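Local coordinates for YueI protein (PDB 2OHW) that is of unknown function but belongs to the DUF1694 family of uncharacterised proteins, at residues A[45-56]-A[77-88]. Numbering follows the deposited sequence.
Sequences QVLRSKPYKEAE and SYSSYIQMASRY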
ATOM      1  N   GLN A  45      -4.244   8.864  -2.879  1.00 14.86           N
ATOM      2  CA  GLN A  45      -4.773   8.014  -3.947  1.00 14.36           C
ATOM      3  C   GLN A  45      -6.006   7.241  -3.493  1.00 15.48           C
ATOM      4  O   GLN A  45      -6.985   7.109  -4.243  1.00 16.31           O
ATOM      5  CB  GLN A  45      -3.671   7.076  -4.458  1.00 13.97           C
ATOM      6  CG  GLN A  45      -2.560   7.825  -5.174  1.00 13.52           C
ATOM      7  CD  GLN A  45      -1.445   6.890  -5.618  1.00 13.14           C
ATOM      8  OE1 GLN A  45      -0.920   6.117  -4.821  1.00 13.24           O
ATOM      9  NE2 GLN A  45      -1.075   6.964  -6.905  1.00 13.35           N
ATOM     10  N   VAL A  46      -5.988   6.702  -2.277  1.00 14.72           N
ATOM     11  CA  VAL A  46      -7.178   5.961  -1.822  1.00 15.60           C
ATOM     12  C   VAL A  46      -8.406   6.891  -1.775  1.00 17.41           C
ATOM     13  O   VAL A  46      -9.543   6.456  -2.012  1.00 18.78           O
ATOM     14  CB  VAL A  46      -6.930   5.266  -0.469  1.00 15.47           C
ATOM     15  CG1 VAL A  46      -8.218   4.645   0.086  1.00 15.28           C
ATOM     16  CG2 VAL A  46      -5.874   4.195  -0.648  1.00 15.41           C
ATOM     17  N   LEU A  47      -8.166   8.164  -1.470  1.00 18.48           N
ATOM     18  CA  LEU A  47      -9.257   9.145  -1.362  1.00 20.25           C
ATOM     19  C   LEU A  47      -9.826   9.577  -2.709  1.00 21.98           C
ATOM     20  O   LEU A  47     -10.851  10.272  -2.751  1.00 22.75           O
ATOM     21  CB  LEU A  47      -8.799  10.361  -0.554  1.00 20.07           C
ATOM     22  CG  LEU A  47      -8.546  10.130   0.946  1.00 20.88           C
ATOM     23  CD1 LEU A  47      -7.729  11.264   1.574  1.00 23.75           C
ATOM     24  CD2 LEU A  47      -9.831   9.868   1.728  1.00 21.93           C
ATOM     25  N   ARG A  48      -9.198   9.165  -3.811  1.00 23.47           N
ATOM     26  CA  ARG A  48      -9.717   9.472  -5.147  1.00 25.35           C
ATOM     27  C   ARG A  48     -11.078   8.795  -5.331  1.00 26.49           C
ATOM     28  O   ARG A  48     -11.250   7.625  -4.973  1.00 26.80           O
ATOM     29  CB  ARG A  48      -8.731   9.031  -6.234  1.00 25.14           C
ATOM     30  CG  ARG A  48      -9.075   9.545  -7.629  1.00 25.99           C
ATOM     31  CD  ARG A  48      -8.158   8.953  -8.694  1.00 26.08           C
ATOM     32  NE  ARG A  48      -8.592   7.638  -9.159  1.00 26.81           N
ATOM     33  CZ  ARG A  48      -8.152   7.050 -10.269  1.00 27.54           C
ATOM     34  NH1 ARG A  48      -7.259   7.653 -11.040  1.00 27.84           N
ATOM     35  NH2 ARG A  48      -8.614   5.855 -10.620  1.00 27.40           N
ATOM     36  N   SER A  49     -12.038   9.546  -5.870  1.00 27.66           N
ATOM     37  CA  SER A  49     -13.416   9.067  -6.019  1.00 29.09           C
ATOM     38  C   SER A  49     -13.508   7.736  -6.767  1.00 29.17           C
ATOM     39  O   SER A  49     -14.136   6.786  -6.286  1.00 30.28           O
ATOM     40  CB  SER A  49     -14.278  10.136  -6.700  1.00 29.33           C
ATOM     41  OG  SER A  49     -14.193  11.361  -5.991  1.00 32.64           O
ATOM     42  N   LYS A  50     -12.863   7.665  -7.927  1.00 28.93           N
ATOM     43  CA  LYS A  50     -12.790   6.422  -8.680  1.00 27.88           C
ATOM     44  C   LYS A  50     -11.649   5.526  -8.185  1.00 26.58           C
ATOM     45  O   LYS A  50     -10.496   5.965  -8.143  1.00 26.58           O
ATOM     46  CB  LYS A  50     -12.629   6.704 -10.175  1.00 28.81           C
ATOM     47  CG  LYS A  50     -13.014   5.528 -11.065  1.00 31.71           C
ATOM     48  CD  LYS A  50     -14.519   5.275 -11.041  1.00 35.02           C
ATOM     49  CE  LYS A  50     -14.869   3.933 -11.657  1.00 36.10           C
ATOM     50  NZ  LYS A  50     -16.209   3.456 -11.199  1.00 37.82           N
ATOM     51  N   PRO A  51     -11.961   4.265  -7.818  1.00 24.86           N
ATOM     52  CA  PRO A  51     -10.900   3.362  -7.366  1.00 23.48           C
ATOM     53  C   PRO A  51      -9.923   3.019  -8.485  1.00 22.34           C
ATOM     54  O   PRO A  51     -10.289   3.043  -9.666  1.00 23.06           O
ATOM     55  CB  PRO A  51     -11.662   2.111  -6.910  1.00 24.17           C
ATOM     56  CG  PRO A  51     -12.951   2.164  -7.628  1.00 24.46           C
ATOM     57  CD  PRO A  51     -13.288   3.616  -7.772  1.00 24.94           C
ATOM     58  N   TYR A  52      -8.686   2.712  -8.117  1.00 20.59           N
ATOM     59  CA  TYR A  52      -7.669   2.417  -9.113  1.00 19.45           C
ATOM     60  C   TYR A  52      -7.813   1.008  -9.699  1.00 19.50           C
ATOM     61  O   TYR A  52      -7.716  -0.007  -8.985  1.00 19.48           O
ATOM     62  CB  TYR A  52      -6.268   2.601  -8.519  1.00 18.64           C
ATOM     63  CG  TYR A  52      -5.811   4.045  -8.407  1.00 17.21           C
ATOM     64  CD1 TYR A  52      -4.955   4.603  -9.350  1.00 17.56           C
ATOM     65  CD2 TYR A  52      -6.223   4.840  -7.342  1.00 17.44           C
ATOM     66  CE1 TYR A  52      -4.533   5.938  -9.227  1.00 18.71           C
ATOM     67  CE2 TYR A  52      -5.804   6.143  -7.204  1.00 17.41           C
ATOM     68  CZ  TYR A  52      -4.969   6.689  -8.153  1.00 18.30           C
ATOM     69  OH  TYR A  52      -4.572   8.005  -8.001  1.00 19.62           O
ATOM     70  N   LYS A  53      -8.002   0.950 -11.012  1.00 20.36           N
ATOM     71  CA  LYS A  53      -8.030  -0.338 -11.717  1.00 21.17           C
ATOM     72  C   LYS A  53      -6.713  -1.119 -11.587  1.00 20.27           C
ATOM     73  O   LYS A  53      -6.716  -2.344 -11.657  1.00 19.48           O
ATOM     74  CB  LYS A  53      -8.399  -0.140 -13.191  1.00 22.61           C
ATOM     75  CG  LYS A  53      -8.791  -1.425 -13.921  1.00 25.22           C
ATOM     76  CD  LYS A  53     -10.043  -2.087 -13.328  1.00 30.45           C
ATOM     77  CE  LYS A  53     -10.112  -3.554 -13.732  1.00 32.62           C
ATOM     78  NZ  LYS A  53     -11.388  -4.182 -13.297  1.00 35.54           N
ATOM     79  N   GLU A  54      -5.601  -0.410 -11.383  1.00 19.70           N
ATOM     80  CA  GLU A  54      -4.307  -1.054 -11.179  1.00 19.54           C
ATOM     81  C   GLU A  54      -4.287  -1.880  -9.903  1.00 18.72           C
ATOM     82  O   GLU A  54      -3.653  -2.930  -9.852  1.00 18.80           O
ATOM     83  CB  GLU A  54      -3.178  -0.020 -11.147  1.00 19.43           C
ATOM     84  CG  GLU A  54      -2.991   0.725 -12.476  1.00 21.67           C
ATOM     85  CD  GLU A  54      -3.818   1.994 -12.604  1.00 23.96           C
ATOM     86  OE1 GLU A  54      -4.774   2.206 -11.837  1.00 23.79           O
ATOM     87  OE2 GLU A  54      -3.517   2.793 -13.509  1.00 28.46           O
ATOM     88  N   ALA A  55      -5.009  -1.431  -8.875  1.00 18.24           N
ATOM     89  CA  ALA A  55      -5.128  -2.231  -7.653  1.00 17.94           C
ATOM     90  C   ALA A  55      -5.997  -3.445  -7.909  1.00 18.15           C
ATOM     91  O   ALA A  55      -5.679  -4.536  -7.435  1.00 18.09           O
ATOM     92  CB  ALA A  55      -5.695  -1.402  -6.499  1.00 17.58           C
ATOM     93  N   GLU A  56      -7.081  -3.262  -8.661  1.00 18.92           N
ATOM     94  CA  GLU A  56      -7.940  -4.402  -9.005  1.00 18.90           C
ATOM     95  C   GLU A  56      -7.140  -5.461  -9.758  1.00 18.26           C
ATOM     96  O   GLU A  56      -7.283  -6.650  -9.508  1.00 18.15           O
ATOM     97  CB  GLU A  56      -9.183  -3.993  -9.798  1.00 19.43           C
ATOM     98  CG  GLU A  56     -10.083  -5.210 -10.094  1.00 22.23           C
ATOM     99  CD  GLU A  56     -11.546  -4.900 -10.327  1.00 28.52           C
ATOM    100  OE1 GLU A  56     -11.900  -3.725 -10.579  1.00 31.05           O
ATOM    101  OE2 GLU A  56     -12.342  -5.865 -10.282  1.00 30.87           O
ATOM    102  N   SER A  77     -13.924   5.641   2.358  1.00 17.83           N
ATOM    103  CA  SER A  77     -12.745   5.882   1.529  1.00 18.33           C
ATOM    104  C   SER A  77     -12.154   4.608   0.941  1.00 18.32           C
ATOM    105  O   SER A  77     -11.605   4.624  -0.163  1.00 19.16           O
ATOM    106  CB  SER A  77     -11.655   6.613   2.334  1.00 18.64           C
ATOM    107  OG  SER A  77     -12.144   7.846   2.856  1.00 21.30           O
ATOM    108  N   TYR A  78     -12.244   3.509   1.678  1.00 16.80           N
ATOM    109  CA  TYR A  78     -11.597   2.272   1.246  1.00 16.81           C
ATOM    110  C   TYR A  78     -12.532   1.123   0.955  1.00 16.49           C
ATOM    111  O   TYR A  78     -12.098   0.057   0.525  1.00 16.04           O
ATOM    112  CB  TYR A  78     -10.534   1.819   2.253  1.00 17.78           C
ATOM    113  CG  TYR A  78     -11.015   1.560   3.670  1.00 17.47           C
ATOM    114  CD1 TYR A  78     -11.705   0.392   4.007  1.00 17.96           C
ATOM    115  CD2 TYR A  78     -10.753   2.478   4.683  1.00 17.72           C
ATOM    116  CE1 TYR A  78     -12.117   0.152   5.319  1.00 18.22           C
ATOM    117  CE2 TYR A  78     -11.158   2.248   5.979  1.00 16.75           C
ATOM    118  CZ  TYR A  78     -11.843   1.086   6.292  1.00 17.22           C
ATOM    119  OH  TYR A  78     -12.227   0.900   7.586  1.00 18.92           O
ATOM    120  N   SER A  79     -13.822   1.314   1.204  1.00 16.45           N
ATOM    121  CA  SER A  79     -14.766   0.234   0.977  1.00 16.50           C
ATOM    122  C   SER A  79     -14.772  -0.332  -0.444  1.00 16.98           C
ATOM    123  O   SER A  79     -15.007  -1.529  -0.615  1.00 16.26           O
ATOM    124  CB  SER A  79     -16.161   0.666   1.388  1.00 16.67           C
ATOM    125  OG  SER A  79     -16.522   1.839   0.699  1.00 17.89           O
ATOM    126  N   SER A  80     -14.511   0.495  -1.455  1.00 16.92           N
ATOM    127  CA  SER A  80     -14.456  -0.015  -2.831  1.00 17.30           C
ATOM    128  C   SER A  80     -13.372  -1.086  -2.982  1.00 16.48           C
ATOM    129  O   SER A  80     -13.538  -2.045  -3.736  1.00 16.46           O
ATOM    130  CB  SER A  80     -14.182   1.121  -3.810  1.00 18.07           C
ATOM    131  OG  SER A  80     -15.278   2.011  -3.853  1.00 23.04           O
ATOM    132  N   TYR A  81     -12.256  -0.901  -2.273  1.00 15.58           N
ATOM    133  CA  TYR A  81     -11.137  -1.841  -2.366  1.00 14.92           C
ATOM    134  C   TYR A  81     -11.462  -3.146  -1.673  1.00 14.69           C
ATOM    135  O   TYR A  81     -10.981  -4.202  -2.085  1.00 14.80           O
ATOM    136  CB  TYR A  81      -9.854  -1.209  -1.814  1.00 15.58           C
ATOM    137  CG  TYR A  81      -9.409  -0.061  -2.697  1.00 14.40           C
ATOM    138  CD1 TYR A  81      -8.727  -0.300  -3.890  1.00 15.67           C
ATOM    139  CD2 TYR A  81      -9.724   1.264  -2.365  1.00 15.57           C
ATOM    140  CE1 TYR A  81      -8.352   0.757  -4.729  1.00 15.77           C
ATOM    141  CE2 TYR A  81      -9.348   2.324  -3.191  1.00 15.60           C
ATOM    142  CZ  TYR A  81      -8.658   2.060  -4.359  1.00 15.85           C
ATOM    143  OH  TYR A  81      -8.306   3.133  -5.160  1.00 16.91           O
ATOM    144  N   ILE A  82     -12.299  -3.079  -0.633  1.00 14.51           N
ATOM    145  CA  ILE A  82     -12.746  -4.296   0.053  1.00 15.41           C
ATOM    146  C   ILE A  82     -13.632  -5.117  -0.882  1.00 15.44           C
ATOM    147  O   ILE A  82     -13.524  -6.351  -0.916  1.00 15.80           O
ATOM    148  CB  ILE A  82     -13.489  -3.947   1.363  1.00 15.05           C
ATOM    149  CG1 ILE A  82     -12.474  -3.467   2.416  1.00 15.62           C
ATOM    150  CG2 ILE A  82     -14.348  -5.149   1.850  1.00 16.33           C
ATOM    151  CD1 ILE A  82     -13.093  -3.037   3.761  1.00 17.50           C
ATOM    152  N   GLN A  83     -14.484  -4.429  -1.648  1.00 14.93           N
ATOM    153  CA  GLN A  83     -15.342  -5.098  -2.641  1.00 15.73           C
ATOM    154  C   GLN A  83     -14.481  -5.821  -3.664  1.00 16.49           C
ATOM    155  O   GLN A  83     -14.776  -6.968  -4.027  1.00 16.59           O
ATOM    156  CB  GLN A  83     -16.253  -4.095  -3.354  1.00 16.40           C
ATOM    157  CG  GLN A  83     -17.173  -3.275  -2.427  1.00 19.43           C
ATOM    158  CD  GLN A  83     -18.345  -4.071  -1.895  1.00 23.01           C
ATOM    159  OE1 GLN A  83     -19.016  -4.776  -2.644  1.00 24.07           O
ATOM    160  NE2 GLN A  83     -18.607  -3.953  -0.600  1.00 26.60           N
ATOM    161  N   MET A  84     -13.428  -5.144  -4.134  1.00 16.25           N
ATOM    162  CA  MET A  84     -12.508  -5.728  -5.122  1.00 17.45           C
ATOM    163  C   MET A  84     -11.820  -6.948  -4.524  1.00 16.83           C
ATOM    164  O   MET A  84     -11.721  -7.998  -5.176  1.00 17.56           O
ATOM    165  CB  MET A  84     -11.433  -4.721  -5.542  1.00 17.01           C
ATOM    166  CG  MET A  84     -11.893  -3.480  -6.280  1.00 18.93           C
ATOM    167  SD  MET A  84     -10.465  -2.364  -6.662  1.00 20.00           S
ATOM    168  CE  MET A  84      -9.197  -2.985  -5.594  1.00 25.21           C
ATOM    169  N   ALA A  85     -11.335  -6.822  -3.283  1.00 15.52           N
ATOM    170  CA  ALA A  85     -10.638  -7.929  -2.614  1.00 15.56           C
ATOM    171  C   ALA A  85     -11.566  -9.144  -2.493  1.00 16.14           C
ATOM    172  O   ALA A  85     -11.202 -10.256  -2.875  1.00 16.56           O
ATOM    173  CB  ALA A  85     -10.095  -7.496  -1.234  1.00 15.72           C
ATOM    174  N   SER A  86     -12.771  -8.939  -1.978  1.00 16.16           N
ATOM    175  CA  SER A  86     -13.678 -10.061  -1.782  1.00 16.48           C
ATOM    176  C   SER A  86     -14.052 -10.745  -3.091  1.00 17.45           C
ATOM    177  O   SER A  86     -14.203 -11.976  -3.124  1.00 17.35           O
ATOM    178  CB  SER A  86     -14.904  -9.609  -0.983  1.00 17.49           C
ATOM    179  OG  SER A  86     -14.481  -9.214   0.315  1.00 18.63           O
ATOM    180  N   ARG A  87     -14.169  -9.948  -4.155  1.00 17.97           N
ATOM    181  CA  ARG A  87     -14.474 -10.448  -5.498  1.00 19.73           C
ATOM    182  C   ARG A  87     -13.487 -11.545  -5.924  1.00 19.01           C
ATOM    183  O   ARG A  87     -13.864 -12.495  -6.614  1.00 19.44           O
ATOM    184  CB  ARG A  87     -14.431  -9.291  -6.499  1.00 20.04           C
ATOM    185  CG  ARG A  87     -14.750  -9.629  -7.962  1.00 22.25           C
ATOM    186  CD  ARG A  87     -14.843  -8.338  -8.790  1.00 23.22           C
ATOM    187  NE  ARG A  87     -15.773  -7.386  -8.177  1.00 27.76           N
ATOM    188  CZ  ARG A  87     -15.621  -6.060  -8.143  1.00 29.58           C
ATOM    189  NH1 ARG A  87     -14.559  -5.474  -8.691  1.00 30.09           N
ATOM    190  NH2 ARG A  87     -16.539  -5.316  -7.543  1.00 30.84           N
ATOM    191  N   TYR A  88     -12.231 -11.411  -5.501  1.00 18.30           N
ATOM    192  CA  TYR A  88     -11.170 -12.327  -5.908  1.00 18.50           C
ATOM    193  C   TYR A  88     -10.659 -13.216  -4.770  1.00 18.55           C
ATOM    194  O   TYR A  88      -9.610 -13.859  -4.884  1.00 20.37           O
ATOM    195  CB  TYR A  88     -10.026 -11.524  -6.573  1.00 18.10           C
ATOM    196  CG  TYR A  88     -10.516 -10.683  -7.723  1.00 20.19           C
ATOM    197  CD1 TYR A  88     -11.004 -11.290  -8.890  1.00 21.12           C
ATOM    198  CD2 TYR A  88     -10.539  -9.292  -7.644  1.00 19.67           C
ATOM    199  CE1 TYR A  88     -11.481 -10.538  -9.938  1.00 23.11           C
ATOM    200  CE2 TYR A  88     -11.020  -8.532  -8.695  1.00 20.77           C
ATOM    201  CZ  TYR A  88     -11.485  -9.172  -9.837  1.00 21.60           C
ATOM    202  OH  TYR A  88     -11.959  -8.420 -10.884  1.00 24.38           O
TER
HETATM  203  O   HOH W   1      -9.406   5.381  -4.715  1.00 23.97           O
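Two donors converge on OE2 of E56: the hydroxyl OH of Y88 at 2.7 Å and the guanidinium NH1 of R87 at 2.8 Å, approaching from opposite faces of the carboxylate plane. The R87 bond is a salt bridge that lies in the guanidinium plane but meets OE2 from above the carboxylate, whereas Y88 comes in on the anti side. CG of E56 stands anti to the backbone N (chi1 -178°) and the chain runs on extended, which carries the acid across to the end of helix 75-87; its other oxygen, OE1, pairs with NZ of K53 in a salt bridge whose hydrogen bond is weak. With an alanine here, R87 and K53 would probably lose their shared counter-charge and the Y88 hydroxyl its acceptor. M84, an unbranched thioether, packs against helix 53-60, its SD 3.8 Å from CB of E56 and its CE against CB of A55, a methyl small enough to meet the Y81 ring edge as well. Y81 pairs a flat apolar ring, touched by V46 and P51, with a hydroxyl that accepts the backbone N-H of Y52 (3.0 Å, 163°). The end of helix 43-46, the loop after it and the start of helix 53-60 thus lie along helix 75-87, while Y81 also reaches L41 of strand 37-42 and L67 of strand 65-70.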